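Local coordinates for hypoxanthine phosphoribosyltransferase (Leishmania donovani, PDB 7CMJ), which catalyses the transfer of the 5-phosphoribosyl group from 5-phosphoribosyl pyrophosphate to hypoxanthine or guanine, giving IMP or GMP in purine salvage, at residues Glu125-Asp129 with Val152-Lys157; Pro58-Val64 with Arg119-Glu125; Thr102-Met108 with Ile132-Leu137. All blocks are in the same frame, centred on the assembly; numbering follows the deposited sequence.

Interaction 1: residues Glu125-Asp129 with Val152-Lys157. With BA (barium ion), chain D.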
loop_
_atom_site.group_PDB
_atom_site.type_symbol
_atom_site.label_atom_id
_atom_site.label_comp_id
_atom_site.label_asym_id
_atom_site.label_seq_id
_atom_site.Cartn_x
_atom_site.Cartn_y
_atom_site.Cartn_z
ATOM N N GLU A 125 -14.111 14.469 -4.555
ATOM C CA GLU A 125 -12.989 15.384 -4.464
ATOM C C GLU A 125 -13.399 16.668 -3.743
ATOM O O GLU A 125 -14.544 17.128 -3.841
ATOM C CB GLU A 125 -12.427 15.712 -5.870
ATOM C CG GLU A 125 -11.340 14.771 -6.334
ATOM C CD GLU A 125 -10.046 14.989 -5.574
ATOM O OE1 GLU A 125 -10.064 15.848 -4.670
ATOM O OE2 GLU A 125 -9.028 14.314 -5.873
ATOM N N ASP A 126 -12.435 17.247 -3.024
ATOM C CA ASP A 126 -12.626 18.549 -2.394
ATOM C C ASP A 126 -12.417 19.691 -3.399
ATOM O O ASP A 126 -13.230 20.614 -3.475
ATOM C CB ASP A 126 -11.679 18.673 -1.190
ATOM C CG ASP A 126 -10.245 18.394 -1.564
ATOM O OD1 ASP A 126 -9.338 18.460 -0.701
ATOM O OD2 ASP A 126 -10.030 18.104 -2.760
ATOM N N ILE A 127 -11.323 19.642 -4.166
ATOM C CA ILE A 127 -10.986 20.600 -5.212
ATOM C C ILE A 127 -10.311 19.835 -6.339
ATOM O O ILE A 127 -9.617 18.842 -6.099
ATOM C CB ILE A 127 -10.013 21.697 -4.732
ATOM C CG1 ILE A 127 -10.572 22.448 -3.552
ATOM C CG2 ILE A 127 -9.694 22.711 -5.850
ATOM C CD1 ILE A 127 -9.484 23.055 -2.766
ATOM N N VAL A 128 -10.485 20.323 -7.568
ATOM C CA VAL A 128 -9.747 19.822 -8.724
ATOM C C VAL A 128 -8.503 20.695 -8.883
ATOM O O VAL A 128 -8.563 21.769 -9.484
ATOM C CB VAL A 128 -10.602 19.838 -9.992
ATOM C CG1 VAL A 128 -9.762 19.412 -11.187
ATOM C CG2 VAL A 128 -11.829 18.963 -9.844
ATOM N N ASP A 129 -7.365 20.243 -8.346
ATOM C CA ASP A 129 -6.148 21.045 -8.414
ATOM C C ASP A 129 -5.221 20.640 -9.553
ATOM O O ASP A 129 -4.284 21.381 -9.860
ATOM C CB ASP A 129 -5.382 21.001 -7.080
ATOM C CG ASP A 129 -5.510 22.311 -6.286
ATOM O OD1 ASP A 129 -5.732 23.389 -6.898
ATOM O OD2 ASP A 129 -5.392 22.261 -5.042
ATOM N N VAL A 152 -17.748 14.166 -8.212
ATOM C CA VAL A 152 -18.362 15.234 -7.432
ATOM C C VAL A 152 -17.249 16.032 -6.774
ATOM O O VAL A 152 -16.388 15.467 -6.088
ATOM C CB VAL A 152 -19.354 14.707 -6.379
ATOM C CG1 VAL A 152 -18.659 13.779 -5.357
ATOM C CG2 VAL A 152 -20.026 15.886 -5.675
ATOM N N VAL A 153 -17.258 17.341 -6.995
ATOM C CA VAL A 153 -16.217 18.226 -6.491
ATOM C C VAL A 153 -16.875 19.255 -5.594
ATOM O O VAL A 153 -17.835 19.911 -6.006
ATOM C CB VAL A 153 -15.434 18.904 -7.629
ATOM C CG1 VAL A 153 -14.077 19.385 -7.104
ATOM C CG2 VAL A 153 -15.254 17.942 -8.789
ATOM N N LEU A 154 -16.367 19.390 -4.367
ATOM C CA LEU A 154 -17.029 20.283 -3.426
ATOM C C LEU A 154 -16.796 21.733 -3.821
ATOM O O LEU A 154 -17.739 22.514 -3.925
ATOM C CB LEU A 154 -16.549 20.022 -1.992
ATOM C CG LEU A 154 -17.020 21.150 -1.067
ATOM C CD1 LEU A 154 -18.513 20.954 -0.736
ATOM C CD2 LEU A 154 -16.175 21.207 0.203
ATOM N N LEU A 155 -15.565 22.084 -4.110
ATOM C CA LEU A 155 -15.184 23.425 -4.505
ATOM C C LEU A 155 -14.825 23.427 -5.987
ATOM O O LEU A 155 -13.767 22.918 -6.372
ATOM C CB LEU A 155 -14.003 23.905 -3.675
ATOM C CG LEU A 155 -14.272 24.147 -2.200
ATOM C CD1 LEU A 155 -13.043 24.812 -1.608
ATOM C CD2 LEU A 155 -15.528 25.013 -1.994
ATOM N N ASP A 156 -15.705 23.993 -6.813
ATOM C CA ASP A 156 -15.408 24.286 -8.213
ATOM C C ASP A 156 -14.757 25.668 -8.292
ATOM O O ASP A 156 -15.426 26.690 -8.105
ATOM C CB ASP A 156 -16.690 24.225 -9.035
ATOM C CG ASP A 156 -16.437 24.107 -10.524
ATOM O OD1 ASP A 156 -15.363 23.611 -10.936
ATOM O OD2 ASP A 156 -17.340 24.515 -11.283
ATOM N N LYS A 157 -13.451 25.701 -8.551
ATOM C CA LYS A 157 -12.663 26.913 -8.741
ATOM C C LYS A 157 -12.613 27.278 -10.219
ATOM O O LYS A 157 -12.876 26.431 -11.088
ATOM C CB LYS A 157 -11.242 26.713 -8.190
ATOM C CG LYS A 157 -10.504 25.518 -8.786
ATOM C CD LYS A 157 -9.081 25.359 -8.254
ATOM C CE LYS A 157 -8.036 25.691 -9.320
ATOM N NZ LYS A 157 -6.679 25.180 -8.956
HETATM BA BA BA D . -8.260 16.407 -3.161
HETATM O O HOH W 1 -7.676 18.116 -4.882
HETATM O O HOH W 2 -9.690 14.570 -1.506
#

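Interaction 2: residues Pro58-Val64 with Arg119-Glu125. With BA (barium ion), chain D.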
loop_
_atom_site.group_PDB
_atom_site.type_symbol
_atom_site.label_atom_id
_atom_site.label_comp_id
_atom_site.label_asym_id
_atom_site.label_seq_id
_atom_site.Cartn_x
_atom_site.Cartn_y
_atom_site.Cartn_z
ATOM N N PRO A 58 -25.240 -0.522 -5.232
ATOM C CA PRO A 58 -25.368 0.867 -4.782
ATOM C C PRO A 58 -24.491 1.834 -5.565
ATOM O O PRO A 58 -23.840 1.465 -6.547
ATOM C CB PRO A 58 -24.924 0.780 -3.320
ATOM C CG PRO A 58 -23.809 -0.237 -3.384
ATOM C CD PRO A 58 -24.167 -1.219 -4.506
ATOM N N LEU A 59 -24.481 3.086 -5.126
ATOM C CA LEU A 59 -23.549 4.079 -5.635
ATOM C C LEU A 59 -22.313 4.074 -4.746
ATOM O O LEU A 59 -22.424 4.200 -3.521
ATOM C CB LEU A 59 -24.204 5.460 -5.663
ATOM C CG LEU A 59 -23.381 6.688 -6.049
ATOM C CD1 LEU A 59 -22.857 6.629 -7.497
ATOM C CD2 LEU A 59 -24.243 7.903 -5.848
ATOM N N TYR A 60 -21.143 3.891 -5.359
ATOM C CA TYR A 60 -19.893 3.810 -4.615
ATOM C C TYR A 60 -19.265 5.193 -4.493
ATOM O O TYR A 60 -19.045 5.874 -5.495
ATOM C CB TYR A 60 -18.919 2.855 -5.304
ATOM C CG TYR A 60 -19.142 1.401 -4.978
ATOM C CD1 TYR A 60 -18.334 0.739 -4.049
ATOM C CD2 TYR A 60 -20.149 0.675 -5.610
ATOM C CE1 TYR A 60 -18.534 -0.607 -3.752
ATOM C CE2 TYR A 60 -20.350 -0.667 -5.315
ATOM C CZ TYR A 60 -19.542 -1.297 -4.386
ATOM O OH TYR A 60 -19.749 -2.621 -4.096
ATOM N N LEU A 61 -18.953 5.594 -3.271
ATOM C CA LEU A 61 -18.287 6.867 -3.031
ATOM C C LEU A 61 -16.789 6.637 -2.939
ATOM O O LEU A 61 -16.311 5.945 -2.034
ATOM C CB LEU A 61 -18.807 7.526 -1.753
ATOM C CG LEU A 61 -20.255 8.015 -1.867
ATOM C CD1 LEU A 61 -20.685 8.747 -0.606
ATOM C CD2 LEU A 61 -20.441 8.888 -3.121
ATOM N N LEU A 62 -16.050 7.210 -3.870
ATOM C CA LEU A 62 -14.605 7.047 -3.920
ATOM C C LEU A 62 -13.955 8.248 -3.249
ATOM O O LEU A 62 -13.702 9.270 -3.877
ATOM C CB LEU A 62 -14.150 6.902 -5.355
ATOM C CG LEU A 62 -13.628 5.520 -5.666
ATOM C CD1 LEU A 62 -12.793 5.744 -6.850
ATOM C CD2 LEU A 62 -12.782 5.018 -4.527
ATOM N N CYS A 63 -13.669 8.116 -1.965
ATOM C CA CYS A 63 -13.054 9.191 -1.200
ATOM C C CYS A 63 -11.560 9.249 -1.508
ATOM O O CYS A 63 -10.792 8.364 -1.105
ATOM C CB CYS A 63 -13.299 8.971 0.287
ATOM S SG CYS A 63 -12.574 10.244 1.299
ATOM N N VAL A 64 -11.142 10.292 -2.218
ATOM C CA VAL A 64 -9.721 10.540 -2.428
ATOM C C VAL A 64 -9.153 11.139 -1.153
ATOM O O VAL A 64 -9.569 12.217 -0.714
ATOM C CB VAL A 64 -9.494 11.476 -3.621
ATOM C CG1 VAL A 64 -8.021 11.627 -3.878
ATOM C CG2 VAL A 64 -10.239 10.967 -4.866
ATOM N N ARG A 119 -20.189 -1.421 -11.523
ATOM C CA ARG A 119 -20.795 -0.641 -10.458
ATOM C C ARG A 119 -20.753 0.832 -10.826
ATOM O O ARG A 119 -19.984 1.256 -11.698
ATOM C CB ARG A 119 -20.079 -0.852 -9.126
ATOM C CG ARG A 119 -20.053 -2.284 -8.687
ATOM C CD ARG A 119 -21.360 -2.563 -8.006
ATOM N NE ARG A 119 -22.001 -3.748 -8.535
ATOM C CZ ARG A 119 -21.843 -4.956 -8.014
ATOM N NH1 ARG A 119 -21.063 -5.121 -6.950
ATOM N NH2 ARG A 119 -22.451 -5.994 -8.570
ATOM N N HIS A 120 -21.587 1.614 -10.148
ATOM C CA HIS A 120 -21.628 3.049 -10.374
ATOM C C HIS A 120 -20.756 3.739 -9.337
ATOM O O HIS A 120 -21.007 3.642 -8.130
ATOM C CB HIS A 120 -23.057 3.581 -10.350
ATOM C CG HIS A 120 -23.982 2.884 -11.301
ATOM N ND1 HIS A 120 -23.971 3.111 -12.664
ATOM C CD2 HIS A 120 -24.979 1.993 -11.081
ATOM C CE1 HIS A 120 -24.904 2.374 -13.242
ATOM N NE2 HIS A 120 -25.534 1.689 -12.303
ATOM N N ILE A 121 -19.743 4.450 -9.812
ATOM C CA ILE A 121 -18.747 5.061 -8.945
ATOM C C ILE A 121 -18.827 6.568 -9.063
ATOM O O ILE A 121 -18.938 7.120 -10.166
ATOM C CB ILE A 121 -17.323 4.602 -9.293
ATOM C CG1 ILE A 121 -17.229 3.084 -9.289
ATOM C CG2 ILE A 121 -16.318 5.266 -8.343
ATOM C CD1 ILE A 121 -15.947 2.652 -9.861
ATOM N N LEU A 122 -18.735 7.230 -7.927
ATOM C CA LEU A 122 -18.622 8.674 -7.857
ATOM C C LEU A 122 -17.297 8.997 -7.180
ATOM O O LEU A 122 -17.106 8.681 -6.003
ATOM C CB LEU A 122 -19.802 9.259 -7.096
ATOM C CG LEU A 122 -20.033 10.757 -7.255
ATOM C CD1 LEU A 122 -20.229 11.071 -8.722
ATOM C CD2 LEU A 122 -21.253 11.186 -6.419
ATOM N N ILE A 123 -16.367 9.584 -7.930
ATOM C CA ILE A 123 -15.103 10.040 -7.357
ATOM C C ILE A 123 -15.388 11.295 -6.542
ATOM O O ILE A 123 -15.928 12.276 -7.067
ATOM C CB ILE A 123 -14.058 10.312 -8.450
ATOM C CG1 ILE A 123 -13.708 9.027 -9.194
ATOM C CG2 ILE A 123 -12.803 10.924 -7.852
ATOM C CD1 ILE A 123 -12.719 9.229 -10.325
ATOM N N VAL A 124 -15.039 11.265 -5.256
ATOM C CA VAL A 124 -15.303 12.377 -4.351
ATOM C C VAL A 124 -14.037 13.202 -4.172
ATOM O O VAL A 124 -13.022 12.708 -3.669
ATOM C CB VAL A 124 -15.834 11.898 -2.999
ATOM C CG1 VAL A 124 -16.036 13.104 -2.072
ATOM C CG2 VAL A 124 -17.123 11.126 -3.202
ATOM N N GLU A 125 -14.111 14.469 -4.555
ATOM C CA GLU A 125 -12.989 15.384 -4.464
ATOM C C GLU A 125 -13.399 16.668 -3.743
ATOM O O GLU A 125 -14.544 17.128 -3.841
ATOM C CB GLU A 125 -12.427 15.712 -5.870
ATOM C CG GLU A 125 -11.340 14.771 -6.334
ATOM C CD GLU A 125 -10.046 14.989 -5.574
ATOM O OE1 GLU A 125 -10.064 15.848 -4.670
ATOM O OE2 GLU A 125 -9.028 14.314 -5.873
HETATM BA BA BA D . -8.260 16.407 -3.161
HETATM O O HOH W 2 -9.690 14.570 -1.506
HETATM O O HOH W 1 -7.676 18.116 -4.882
#

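Interaction 3: residues Thr102-Met108 with Ile132-Leu137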
loop_
_atom_site.group_PDB
_atom_site.type_symbol
_atom_site.label_atom_id
_atom_site.label_comp_id
_atom_site.label_asym_id
_atom_site.label_seq_id
_atom_site.Cartn_x
_atom_site.Cartn_y
_atom_site.Cartn_z
ATOM N N THR A 102 2.565 14.991 -19.145
ATOM C CA THR A 102 1.280 14.859 -19.819
ATOM C C THR A 102 0.290 13.949 -19.092
ATOM O O THR A 102 -0.910 14.059 -19.341
ATOM C CB THR A 102 1.507 14.320 -21.231
ATOM O OG1 THR A 102 1.850 12.925 -21.161
ATOM C CG2 THR A 102 2.644 15.070 -21.896
ATOM N N SER A 103 0.752 13.058 -18.213
ATOM C CA SER A 103 -0.058 11.930 -17.766
ATOM C C SER A 103 -0.664 12.105 -16.383
ATOM O O SER A 103 -1.680 11.468 -16.082
ATOM C CB SER A 103 0.775 10.638 -17.773
ATOM O OG SER A 103 1.542 10.472 -16.577
ATOM N N GLY A 104 -0.063 12.922 -15.527
ATOM C CA GLY A 104 -0.638 13.131 -14.216
ATOM C C GLY A 104 -0.683 11.901 -13.351
ATOM O O GLY A 104 -1.479 11.844 -12.403
ATOM N N GLN A 105 0.150 10.902 -13.644
ATOM C CA GLN A 105 0.080 9.668 -12.879
ATOM C C GLN A 105 0.526 9.913 -11.443
ATOM O O GLN A 105 1.318 10.817 -11.150
ATOM C CB GLN A 105 0.915 8.567 -13.525
ATOM C CG GLN A 105 2.386 8.909 -13.680
ATOM C CD GLN A 105 3.114 7.904 -14.540
ATOM O OE1 GLN A 105 3.702 6.949 -14.046
ATOM N NE2 GLN A 105 3.043 8.095 -15.836
ATOM N N VAL A 106 -0.042 9.120 -10.542
ATOM C CA VAL A 106 0.299 9.147 -9.132
ATOM C C VAL A 106 0.450 7.714 -8.656
ATOM O O VAL A 106 -0.150 6.779 -9.206
ATOM C CB VAL A 106 -0.763 9.885 -8.288
ATOM C CG1 VAL A 106 -0.636 11.372 -8.488
ATOM C CG2 VAL A 106 -2.161 9.409 -8.673
ATOM N N ARG A 107 1.255 7.552 -7.613
ATOM C CA ARG A 107 1.488 6.235 -7.042
ATOM C C ARG A 107 0.335 5.890 -6.108
ATOM O O ARG A 107 0.178 6.495 -5.044
ATOM C CB ARG A 107 2.836 6.206 -6.331
ATOM C CG ARG A 107 3.158 4.884 -5.685
ATOM C CD ARG A 107 4.448 4.967 -4.912
ATOM N NE ARG A 107 5.097 3.661 -4.791
ATOM C CZ ARG A 107 6.328 3.483 -4.328
ATOM N NH1 ARG A 107 7.035 4.535 -3.941
ATOM N NH2 ARG A 107 6.850 2.261 -4.248
ATOM N N MET A 108 -0.469 4.914 -6.512
ATOM C CA MET A 108 -1.497 4.366 -5.641
ATOM C C MET A 108 -0.864 3.756 -4.398
ATOM O O MET A 108 -0.069 2.816 -4.497
ATOM C CB MET A 108 -2.304 3.314 -6.387
ATOM C CG MET A 108 -3.747 3.274 -5.947
ATOM S SD MET A 108 -4.580 4.899 -5.971
ATOM C CE MET A 108 -4.350 5.511 -7.664
ATOM N N ILE A 132 -4.978 16.897 -15.097
ATOM C CA ILE A 132 -4.326 15.673 -15.572
ATOM C C ILE A 132 -4.368 14.585 -14.503
ATOM O O ILE A 132 -4.639 13.415 -14.806
ATOM C CB ILE A 132 -2.877 15.932 -16.039
ATOM C CG1 ILE A 132 -2.136 16.877 -15.094
ATOM C CG2 ILE A 132 -2.852 16.419 -17.463
ATOM C CD1 ILE A 132 -0.623 16.771 -15.197
ATOM N N THR A 133 -4.092 14.935 -13.246
ATOM C CA THR A 133 -4.123 13.879 -12.247
ATOM C C THR A 133 -5.539 13.367 -12.045
ATOM O O THR A 133 -5.735 12.169 -11.808
ATOM C CB THR A 133 -3.541 14.347 -10.921
ATOM O OG1 THR A 133 -4.261 15.501 -10.499
ATOM C CG2 THR A 133 -2.078 14.705 -11.076
ATOM N N LEU A 134 -6.534 14.249 -12.141
ATOM C CA LEU A 134 -7.911 13.775 -12.093
ATOM C C LEU A 134 -8.174 12.830 -13.256
ATOM O O LEU A 134 -8.754 11.752 -13.072
ATOM C CB LEU A 134 -8.891 14.944 -12.113
ATOM C CG LEU A 134 -10.394 14.620 -12.016
ATOM C CD1 LEU A 134 -10.717 13.530 -10.979
ATOM C CD2 LEU A 134 -11.203 15.888 -11.768
ATOM N N GLN A 135 -7.721 13.206 -14.458
ATOM C CA GLN A 135 -7.827 12.308 -15.604
ATOM C C GLN A 135 -7.162 10.964 -15.326
ATOM O O GLN A 135 -7.708 9.915 -15.687
ATOM C CB GLN A 135 -7.217 12.951 -16.843
ATOM C CG GLN A 135 -8.141 13.911 -17.517
ATOM C CD GLN A 135 -7.677 14.270 -18.890
ATOM O OE1 GLN A 135 -7.271 15.400 -19.138
ATOM N NE2 GLN A 135 -7.718 13.305 -19.800
ATOM N N TYR A 136 -5.988 10.967 -14.682
ATOM C CA TYR A 136 -5.316 9.702 -14.391
ATOM C C TYR A 136 -6.141 8.848 -13.436
ATOM O O TYR A 136 -6.340 7.648 -13.669
ATOM C CB TYR A 136 -3.918 9.941 -13.812
ATOM C CG TYR A 136 -3.319 8.655 -13.288
ATOM C CD1 TYR A 136 -3.309 8.367 -11.915
ATOM C CD2 TYR A 136 -2.806 7.697 -14.178
ATOM C CE1 TYR A 136 -2.791 7.180 -11.451
ATOM C CE2 TYR A 136 -2.276 6.498 -13.719
ATOM C CZ TYR A 136 -2.273 6.244 -12.359
ATOM O OH TYR A 136 -1.753 5.059 -11.899
ATOM N N LEU A 137 -6.601 9.445 -12.336
ATOM C CA LEU A 137 -7.476 8.736 -11.413
ATOM C C LEU A 137 -8.646 8.083 -12.143
ATOM O O LEU A 137 -9.076 6.974 -11.796
ATOM C CB LEU A 137 -7.974 9.708 -10.348
ATOM C CG LEU A 137 -7.128 9.925 -9.082
ATOM C CD1 LEU A 137 -5.675 9.921 -9.390
ATOM C CD2 LEU A 137 -7.509 11.244 -8.376
#

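Interaction 1: residues Glu125-Asp129 with Val152-Lys157
The PRPP signature motif of the type I phosphoribosyltransferases, a hydrophobic strand end followed by the acidic pair of Glu125 and Asp126, here lies against the end of the neighbouring parallel strand 148-153 and the turn beyond it. Three backbone hydrogen bonds set the register: Glu125 N gives to Val152 O (2.9 Å, 164°), Leu154 N to Glu125 O (3.0 Å), and Leu155 N to Asp126 O (2.8 Å). Glu125 is bridged with Val153, their CA atoms 4.8 Å apart, and both segments then turn a corner, at Asp126 and Leu154, so the pairing follows the bend. Past the corner Ile127 CG1 meets Leu155 CB at 3.7 Å, while Val128 CG2 folds back on Val153 CG1, before it, at 3.6 Å.

The CA-to-CB bond of Asp126 points away from 152-157, and its OD2 is a ligand of the barium ion. The ion is held by Glu125 OE1 at 2.4 Å, Asp126 OD2 at 2.5 Å and two waters; water 1, 2.5 Å from the ion, also donates to Ile127 O. Asp126 OD2 in addition accepts a very short bond from Ile127 N (2.5 Å). Glu125-Asp129 and Lys157 probably bind GMP, and Asp129 is probably the proton acceptor, so this contact probably joins two walls of the nucleotide site. Met184 touches Asp126 and Ile127 from a loop close by. The Lys157 side chain runs along the loop, CD 3.6 Å from Ile127 CG2, and closes a salt bridge from NZ to Asp129 OD1 at 2.9 Å.

Interaction 2: residues Pro58-Val64 with Arg119-Glu125
Tyr60 lays its ring beside the aliphatic part of Arg119, with CE2 3.4 Å from Arg119 CD, while the tyrosine OH lies near the plane of the guanidinium, at its edge. From here the two strands run in register, Tyr60 opposite Ile121 (CA-CA 4.7 Å) and Leu62 opposite Ile123 (CA-CA 4.6 Å). The bonding is regular: Tyr60 N to His120 O, Leu122 N to Tyr60 O, Leu62 N to Leu122 O and Val124 N to Leu62 O are all 2.8 Å, with angles of 165° to 177°. It slackens at the end, where Val64 N to Val124 O is a weak bond of 3.4 Å.

These are two neighbouring parallel strands in the middle of the mixed sheet of the phosphoribosyltransferase fold, an alpha/beta core flanked by helices; the segment axes approach to 4.6 Å and their directions differ by 28°. One face carries Tyr60, Leu62, Ile121 and Ile123, with Leu62 CG 3.8 Å from Ile121 CG2; Met141 of helix 131-142 packs on Leu62, Ile121 and Ile123. The other carries Leu61, Leu122 and Val124, Leu61 CD2 being 4.0 Å from both Leu122 CB and Val124 CG2; helix 69-81 packs there through Ala76 and Phe71. At the C-terminal end of the strands Val64 CG2 touches Ile123 CG2 at 3.9 Å, and Val64 CG1 lies 3.5 Å from OE2 of Glu125, whose OE1 binds the barium ion at 2.4 Å.

Interaction 3: residues Thr102-Met108 with Ile132-Leu137
The ring contacts come first: Gln105 CA sits over one face of Tyr136, 3.6 Å from the ring centroid and 14° off its normal, a well-centred CH-pi contact. Apolar packing extends it, with Val106 CG2 at 3.6 Å from both Tyr136 CD1 and Leu137 CD1, and Met108 CE at 4.4 Å from Tyr136 CE1.

Backbone packing depends on Gly104. An ideal CB there would fall 2.5 Å from Ile132 C and 2.6 Å from Thr133 N, and its phi of 64° also favours glycine. The CA atoms of Gly104 and Thr133 therefore approach to 4.1 Å, and Thr133 CA makes a CA-H...O contact with Gly104 O at 3.3 Å.

The polar bonds are internal to 102-108: Ser103 OG accepts from Gln105 N (3.3 Å) in an ST turn and from Gln105 NE2 (2.9 Å), bonds that shape the loop.

The loop packs against the helix turn carrying Ile132 and Thr133, which probably belong to the GMP site. The second subunit is close, its Glu117 accepting from Ser103 N and its Val116 N donating to Gln105 OE1. Within the chain, 102-106 passes over the early turns of helix 131-142 and leads into strand 107-110 at the sheet edge, where Val106 touches Ala93 and Met108 touches Ile91 of the adjacent strand 86-94.

Overall arrangement
Interactions 1 and 2 are consecutive parts of one sheet: they share Glu125, their centres are about 14 Å apart, and Val152 N lies 2.9 Å from Ile123 O, a probable hydrogen bond joining strands 148-153 and 120-125. The second thus leads into the metal-bearing turn of the first, and both include the barium ion and its two waters. Interaction 3, centred about 16 Å from the centre of interaction 1 and 17 Å from that of interaction 2, packs the loop 102-106 on the helix that follows that turn. Glu125 OE2 to Leu137 CD2 (4.2 Å) and Val128 CG2 to Leu134 CD2 (3.7 Å) tie it back. Thr133 is about 7 Å from Asp129, the probable proton acceptor, side chain to side chain.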